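Local coordinates for protein AlyQ (Persicobacter sp. CCB-QB2, PDB 7D2A) that binds uronic acid sugars, including the 4,5-unsaturated uronic acid end of alginate fragments, through a family 32 carbohydrate-binding module, at residues A18-L23 with R35-G40; T46-S51 with A108-I113. One frame throughout, in Å; residues are numbered along the deposited sequence.

Contact 1. Residues A18-L23 with R35-G40. With MAW (4-deoxy-alpha-L-erythro-hex-4-enopyranuronic acid), chain B.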
loop_
_atom_site.group_PDB
_atom_site.type_symbol
_atom_site.label_atom_id
_atom_site.label_comp_id
_atom_site.label_asym_id
_atom_site.label_seq_id
_atom_site.Cartn_x
_atom_site.Cartn_y
_atom_site.Cartn_z
ATOM N N ALA A 18 7.388 10.087 -3.854
ATOM C CA ALA A 18 8.044 11.041 -2.942
ATOM C C ALA A 18 8.154 10.354 -1.597
ATOM O O ALA A 18 7.472 9.319 -1.345
ATOM C CB ALA A 18 7.233 12.298 -2.828
ATOM N N HIS A 19 9.037 10.876 -0.755
ATOM C CA HIS A 19 9.070 10.511 0.672
ATOM C C HIS A 19 9.783 11.622 1.430
ATOM O O HIS A 19 10.465 12.415 0.814
ATOM C CB HIS A 19 9.776 9.172 0.869
ATOM C CG HIS A 19 11.240 9.240 0.611
ATOM N ND1 HIS A 19 12.135 9.805 1.529
ATOM C CD2 HIS A 19 11.982 8.929 -0.488
ATOM C CE1 HIS A 19 13.354 9.748 1.025
ATOM N NE2 HIS A 19 13.314 9.207 -0.228
ATOM N N ASP A 20 9.567 11.676 2.727
ATOM C CA ASP A 20 10.117 12.764 3.572
ATOM C C ASP A 20 11.252 12.254 4.442
ATOM O O ASP A 20 11.561 12.946 5.416
ATOM C CB ASP A 20 9.009 13.307 4.449
ATOM C CG ASP A 20 8.651 12.430 5.621
ATOM O OD1 ASP A 20 8.925 11.229 5.530
ATOM O OD2 ASP A 20 8.065 12.975 6.608
ATOM N N GLY A 21 11.910 11.165 4.087
ATOM C CA GLY A 21 12.979 10.563 4.884
ATOM C C GLY A 21 12.497 9.290 5.536
ATOM O O GLY A 21 13.335 8.473 5.902
ATOM N N ASN A 22 11.159 9.135 5.623
ATOM C CA ASN A 22 10.473 7.884 6.026
ATOM C C ASN A 22 10.358 7.068 4.740
ATOM O O ASN A 22 9.519 7.355 3.944
ATOM C CB ASN A 22 9.153 8.146 6.738
ATOM C CG ASN A 22 9.418 8.807 8.073
ATOM O OD1 ASN A 22 9.864 8.165 9.024
ATOM N ND2 ASN A 22 9.112 10.090 8.141
ATOM N N LEU A 23 11.301 6.175 4.518
ATOM C CA LEU A 23 11.563 5.579 3.194
ATOM C C LEU A 23 10.457 4.601 2.792
ATOM O O LEU A 23 9.992 3.813 3.592
ATOM C CB LEU A 23 12.916 4.866 3.191
ATOM C CG LEU A 23 14.107 5.796 3.308
ATOM C CD1 LEU A 23 15.344 4.927 3.406
ATOM C CD2 LEU A 23 14.113 6.730 2.144
ATOM N N ARG A 35 7.732 3.706 9.003
ATOM C CA ARG A 35 6.711 4.052 8.003
ATOM C C ARG A 35 7.357 4.612 6.742
ATOM O O ARG A 35 8.500 5.114 6.765
ATOM C CB ARG A 35 5.728 5.105 8.524
ATOM C CG ARG A 35 6.338 6.472 8.758
ATOM C CD ARG A 35 5.383 7.400 9.462
ATOM N NE ARG A 35 5.930 8.738 9.626
ATOM C CZ ARG A 35 6.569 9.179 10.717
ATOM N NH1 ARG A 35 6.783 8.382 11.764
ATOM N NH2 ARG A 35 6.966 10.442 10.772
ATOM N N TRP A 36 6.574 4.587 5.661
ATOM C CA TRP A 36 6.779 5.504 4.521
ATOM C C TRP A 36 5.824 6.676 4.698
ATOM O O TRP A 36 4.632 6.441 5.054
ATOM C CB TRP A 36 6.416 4.764 3.228
ATOM C CG TRP A 36 6.214 5.680 2.061
ATOM C CD1 TRP A 36 7.143 6.424 1.424
ATOM C CD2 TRP A 36 4.973 5.952 1.393
ATOM N NE1 TRP A 36 6.605 7.140 0.396
ATOM C CE2 TRP A 36 5.260 6.864 0.350
ATOM C CE3 TRP A 36 3.660 5.502 1.551
ATOM C CZ2 TRP A 36 4.282 7.319 -0.552
ATOM C CZ3 TRP A 36 2.686 6.002 0.718
ATOM C CH2 TRP A 36 2.999 6.872 -0.350
ATOM N N SER A 37 6.292 7.897 4.476
ATOM C CA SER A 37 5.442 9.097 4.501
ATOM C C SER A 37 5.698 9.908 3.244
ATOM O O SER A 37 6.862 10.205 2.944
ATOM C CB SER A 37 5.653 9.928 5.733
ATOM O OG SER A 37 5.295 9.254 6.933
ATOM N N ALA A 38 4.627 10.399 2.666
ATOM C CA ALA A 38 4.673 11.382 1.566
ATOM C C ALA A 38 3.456 12.269 1.699
ATOM O O ALA A 38 2.333 11.776 1.861
ATOM C CB ALA A 38 4.749 10.685 0.218
ATOM N N ASN A 39 3.668 13.563 1.509
ATOM C CA ASN A 39 2.622 14.553 1.773
ATOM C C ASN A 39 1.891 14.876 0.476
ATOM O O ASN A 39 2.568 15.118 -0.557
ATOM C CB ASN A 39 3.196 15.811 2.410
ATOM C CG ASN A 39 2.108 16.704 2.967
ATOM O OD1 ASN A 39 0.986 16.289 3.271
ATOM N ND2 ASN A 39 2.453 17.976 3.076
ATOM N N GLY A 40 0.564 14.862 0.552
ATOM C CA GLY A 40 -0.290 15.361 -0.527
ATOM C C GLY A 40 -1.115 14.294 -1.195
ATOM O O GLY A 40 -0.671 13.141 -1.377
HETATM C C1 MAW B . 4.114 14.762 9.519
HETATM C C2 MAW B . 5.410 14.056 9.538
HETATM O O2 MAW B . 5.723 13.438 10.818
HETATM C C3 MAW B . 5.333 12.983 8.417
HETATM O O3 MAW B . 6.379 12.038 8.541
HETATM C C4 MAW B . 3.965 12.286 8.484
HETATM C C5 MAW B . 2.982 12.691 9.252
HETATM O O5 MAW B . 3.109 13.890 10.063
HETATM C C6 MAW B . 1.694 12.068 9.333
HETATM O O6A MAW B . 0.825 12.617 10.082
HETATM O O6B MAW B . 1.405 11.025 8.632
HETATM O O HOH W 1 9.741 5.663 9.987
#

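Contact 2. Residues T46-S51 with A108-I113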
loop_
_atom_site.group_PDB
_atom_site.type_symbol
_atom_site.label_atom_id
_atom_site.label_comp_id
_atom_site.label_asym_id
_atom_site.label_seq_id
_atom_site.Cartn_x
_atom_site.Cartn_y
_atom_site.Cartn_z
ATOM N N THR A 46 4.854 1.970 -4.830
ATOM C CA THR A 46 4.759 0.859 -5.796
ATOM C C THR A 46 5.600 -0.308 -5.329
ATOM O O THR A 46 6.840 -0.170 -5.162
ATOM C CB THR A 46 5.159 1.278 -7.219
ATOM O OG1 THR A 46 4.476 2.502 -7.518
ATOM C CG2 THR A 46 4.783 0.190 -8.203
ATOM N N PHE A 47 4.976 -1.467 -5.168
ATOM C CA PHE A 47 5.580 -2.725 -4.701
ATOM C C PHE A 47 5.817 -3.632 -5.882
ATOM O O PHE A 47 4.911 -3.787 -6.717
ATOM C CB PHE A 47 4.652 -3.411 -3.705
ATOM C CG PHE A 47 4.330 -2.495 -2.582
ATOM C CD1 PHE A 47 5.207 -2.341 -1.509
ATOM C CD2 PHE A 47 3.211 -1.697 -2.625
ATOM C CE1 PHE A 47 4.912 -1.418 -0.524
ATOM C CE2 PHE A 47 2.929 -0.774 -1.623
ATOM C CZ PHE A 47 3.805 -0.632 -0.596
ATOM N N ASP A 48 7.019 -4.202 -5.977
ATOM C CA ASP A 48 7.429 -5.090 -7.079
ATOM C C ASP A 48 7.507 -6.519 -6.529
ATOM O O ASP A 48 8.331 -6.750 -5.618
ATOM C CB ASP A 48 8.760 -4.607 -7.629
ATOM C CG ASP A 48 9.278 -5.353 -8.829
ATOM O OD1 ASP A 48 8.626 -6.327 -9.286
ATOM O OD2 ASP A 48 10.310 -4.891 -9.332
ATOM N N LEU A 49 6.793 -7.448 -7.168
ATOM C CA LEU A 49 6.849 -8.869 -6.771
ATOM C C LEU A 49 7.974 -9.597 -7.498
ATOM O O LEU A 49 8.205 -10.823 -7.162
ATOM C CB LEU A 49 5.513 -9.557 -7.023
ATOM C CG LEU A 49 4.307 -8.943 -6.317
ATOM C CD1 LEU A 49 3.040 -9.772 -6.588
ATOM C CD2 LEU A 49 4.526 -8.788 -4.814
ATOM N N GLY A 50 8.573 -8.947 -8.506
ATOM C CA GLY A 50 9.730 -9.518 -9.233
ATOM C C GLY A 50 9.274 -10.237 -10.494
ATOM O O GLY A 50 10.041 -10.319 -11.438
ATOM N N SER A 51 8.049 -10.735 -10.529
ATOM C CA SER A 51 7.469 -11.396 -11.710
ATOM C C SER A 51 5.962 -11.386 -11.496
ATOM O O SER A 51 5.529 -10.994 -10.409
ATOM C CB SER A 51 7.993 -12.798 -11.875
ATOM O OG SER A 51 7.709 -13.574 -10.731
ATOM N N ALA A 108 -0.456 -9.752 -11.529
ATOM C CA ALA A 108 0.271 -8.478 -11.381
ATOM C C ALA A 108 1.705 -8.777 -10.974
ATOM O O ALA A 108 1.928 -9.677 -10.143
ATOM C CB ALA A 108 -0.341 -7.534 -10.362
ATOM N N ARG A 109 2.619 -8.004 -11.512
ATOM C CA ARG A 109 3.989 -7.898 -10.977
ATOM C C ARG A 109 4.032 -6.700 -10.039
ATOM O O ARG A 109 4.760 -6.775 -9.029
ATOM C CB ARG A 109 5.026 -7.775 -12.096
ATOM C CG ARG A 109 6.391 -7.386 -11.555
ATOM C CD ARG A 109 7.497 -7.446 -12.577
ATOM N NE ARG A 109 8.728 -6.988 -11.960
ATOM C CZ ARG A 109 9.921 -6.995 -12.541
ATOM N NH1 ARG A 109 10.069 -7.433 -13.785
ATOM N NH2 ARG A 109 10.954 -6.492 -11.890
ATOM N N TYR A 110 3.326 -5.602 -10.370
ATOM C CA TYR A 110 3.416 -4.326 -9.614
ATOM C C TYR A 110 2.068 -4.054 -8.970
ATOM O O TYR A 110 0.994 -4.181 -9.633
ATOM C CB TYR A 110 3.809 -3.171 -10.536
ATOM C CG TYR A 110 5.172 -3.315 -11.143
ATOM C CD1 TYR A 110 6.320 -2.951 -10.472
ATOM C CD2 TYR A 110 5.326 -3.858 -12.407
ATOM C CE1 TYR A 110 7.577 -3.155 -11.000
ATOM C CE2 TYR A 110 6.574 -4.024 -12.980
ATOM C CZ TYR A 110 7.705 -3.646 -12.289
ATOM O OH TYR A 110 8.949 -3.805 -12.837
ATOM N N ILE A 111 2.119 -3.616 -7.715
ATOM C CA ILE A 111 0.967 -3.164 -6.914
ATOM C C ILE A 111 1.283 -1.772 -6.423
ATOM O O ILE A 111 2.336 -1.589 -5.798
ATOM C CB ILE A 111 0.698 -4.110 -5.735
ATOM C CG1 ILE A 111 0.256 -5.512 -6.155
ATOM C CG2 ILE A 111 -0.351 -3.469 -4.853
ATOM C CD1 ILE A 111 1.255 -6.435 -6.719
ATOM N N ARG A 112 0.432 -0.819 -6.768
ATOM C CA ARG A 112 0.633 0.575 -6.365
ATOM C C ARG A 112 -0.484 0.991 -5.432
ATOM O O ARG A 112 -1.671 0.843 -5.788
ATOM C CB ARG A 112 0.650 1.471 -7.607
ATOM C CG ARG A 112 0.771 2.958 -7.300
ATOM C CD ARG A 112 0.989 3.714 -8.586
ATOM N NE ARG A 112 2.303 3.507 -9.116
ATOM C CZ ARG A 112 2.765 4.048 -10.245
ATOM N NH1 ARG A 112 1.972 4.816 -10.976
ATOM N NH2 ARG A 112 4.004 3.779 -10.641
ATOM N N ILE A 113 -0.155 1.601 -4.291
ATOM C CA ILE A 113 -1.120 2.255 -3.407
ATOM C C ILE A 113 -1.010 3.750 -3.617
ATOM O O ILE A 113 0.059 4.270 -3.411
ATOM C CB ILE A 113 -0.922 1.879 -1.923
ATOM C CG1 ILE A 113 -1.065 0.370 -1.741
ATOM C CG2 ILE A 113 -1.855 2.699 -1.084
ATOM C CD1 ILE A 113 -0.779 -0.096 -0.340
#

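Contact 1. Residues A18-L23 with R35-G40
The carboxamide of N22 lies over one face of the R35 guanidinium, the two planes stacked 30° apart, with OD1 above the centre of the group. ND2 stands 3.4 Å from R35 NH2, but both are donors, so this is a stacking contact; ND2 instead donates a hydrogen to D20 OD1 at 2.9 Å. D20 OD1 also accepts from the backbone N of N22, an Asx turn, and the two donors reach it from the same face of the carboxylate. That double grip fixes the rotation of the carboxylate and leaves OD2 to take the hydrogen of the sugar O3, 2.7 Å away. R35 NH2 donates to the same sugar O3 in a nearly straight bond (2.8 Å, 175°). CG of R35 sits between its backbone N and carbonyl carbon (chi1 67°), and the chain then runs extended to NE, which bonds S37 OG in the guanidinium plane. That hydroxyl is also hydrogen-bonded to S125, and Y63 makes a cation-pi contact with R35. A water accepts from the backbone N of R35 and donates to N22 OD1, a second link between the two residues. In the layer behind, the indole NE1 of W36 donates to A18 O at 2.9 Å, and CB of A38 packs on CB of A18 at 4.2 Å; with D20 N donating to S37 O at 3.1 Å, they hold the 18-23 loop against strand 36-39. D20, N22, R35 and S37 line part of the glycan pocket, set at one end of the beta-sandwich, as in other family 32 carbohydrate-binding modules.

Contact 2. Residues T46-S51 with A108-I113
Two neighbouring antiparallel strands of the five-stranded sheet meet here, 43-49 and 110-118, their short segments running at 163° to each other. F47 and I111 form the hydrogen-bonded pair: F47 N donates to I111 O at 2.7 Å, and I111 N returns a bond to F47 O. T46 with R112 and D48 with Y110 are the flanking non-hydrogen-bonded pairs. The R112 chain, extended from the backbone and then bent at chi3 (-72°), brings NE to T46 OG1 at 2.9 Å, the hydroxyl lying near the guanidinium plane. On the other face, F47 CE2 meets I113 CD1 at 4.0 Å and L49 CD1 touches I111 CD1 at 3.8 Å; V129 and I131 of strand 123-133 pack on F47 from the opposing sheet, closing the core of the beta-sandwich, the fold of the F5/8 type C family. Where the chains turn out of the sheet, beside a classic beta bulge of R109 and Y110 opposite G77, R109 holds D48 side-on in a salt bridge, NE to OD1 at 2.8 Å and NH2 to OD2 at 3.1 Å. OD1 takes a second hydrogen from G50 N, from the opposite face of the carboxylate, which makes an Asx turn. G50 O lies over the centre of one guanidinium face, 3.5 Å above it, and Y110 OH over the opposite face, off toward the rim. An alanine in place of R109 would probably leave the buried D48 carboxylate without its opposite charge and open a gap between G50 O and Y110 OH. The D48 and Y110 side chains lie side by side, pointing the same way, carboxylate and ring planes 35° apart, with CE1 of Y110 3.5 Å from D48 CG.

Overall arrangement
Contact 1 closes before contact 2 opens along the chain, and strand 36-39 of the first is followed directly by strand 43-49 of the second. Their centres lie 18 Å apart, and although the nearest atoms come within about 5 Å, the two do not touch. Contact 1 joins a loop to a strand of the six-stranded sheet, whereas contact 2 pairs two strands of the five-stranded sheet; strand 123-133 packs against side chains of both. All four segments belong to the same F5/8 type C domain. Contact 1 meets the sugar at one end of the sandwich, whereas contact 2 belongs to the framework, the side chain of I113 lying about 13 Å from the bound uronic acid.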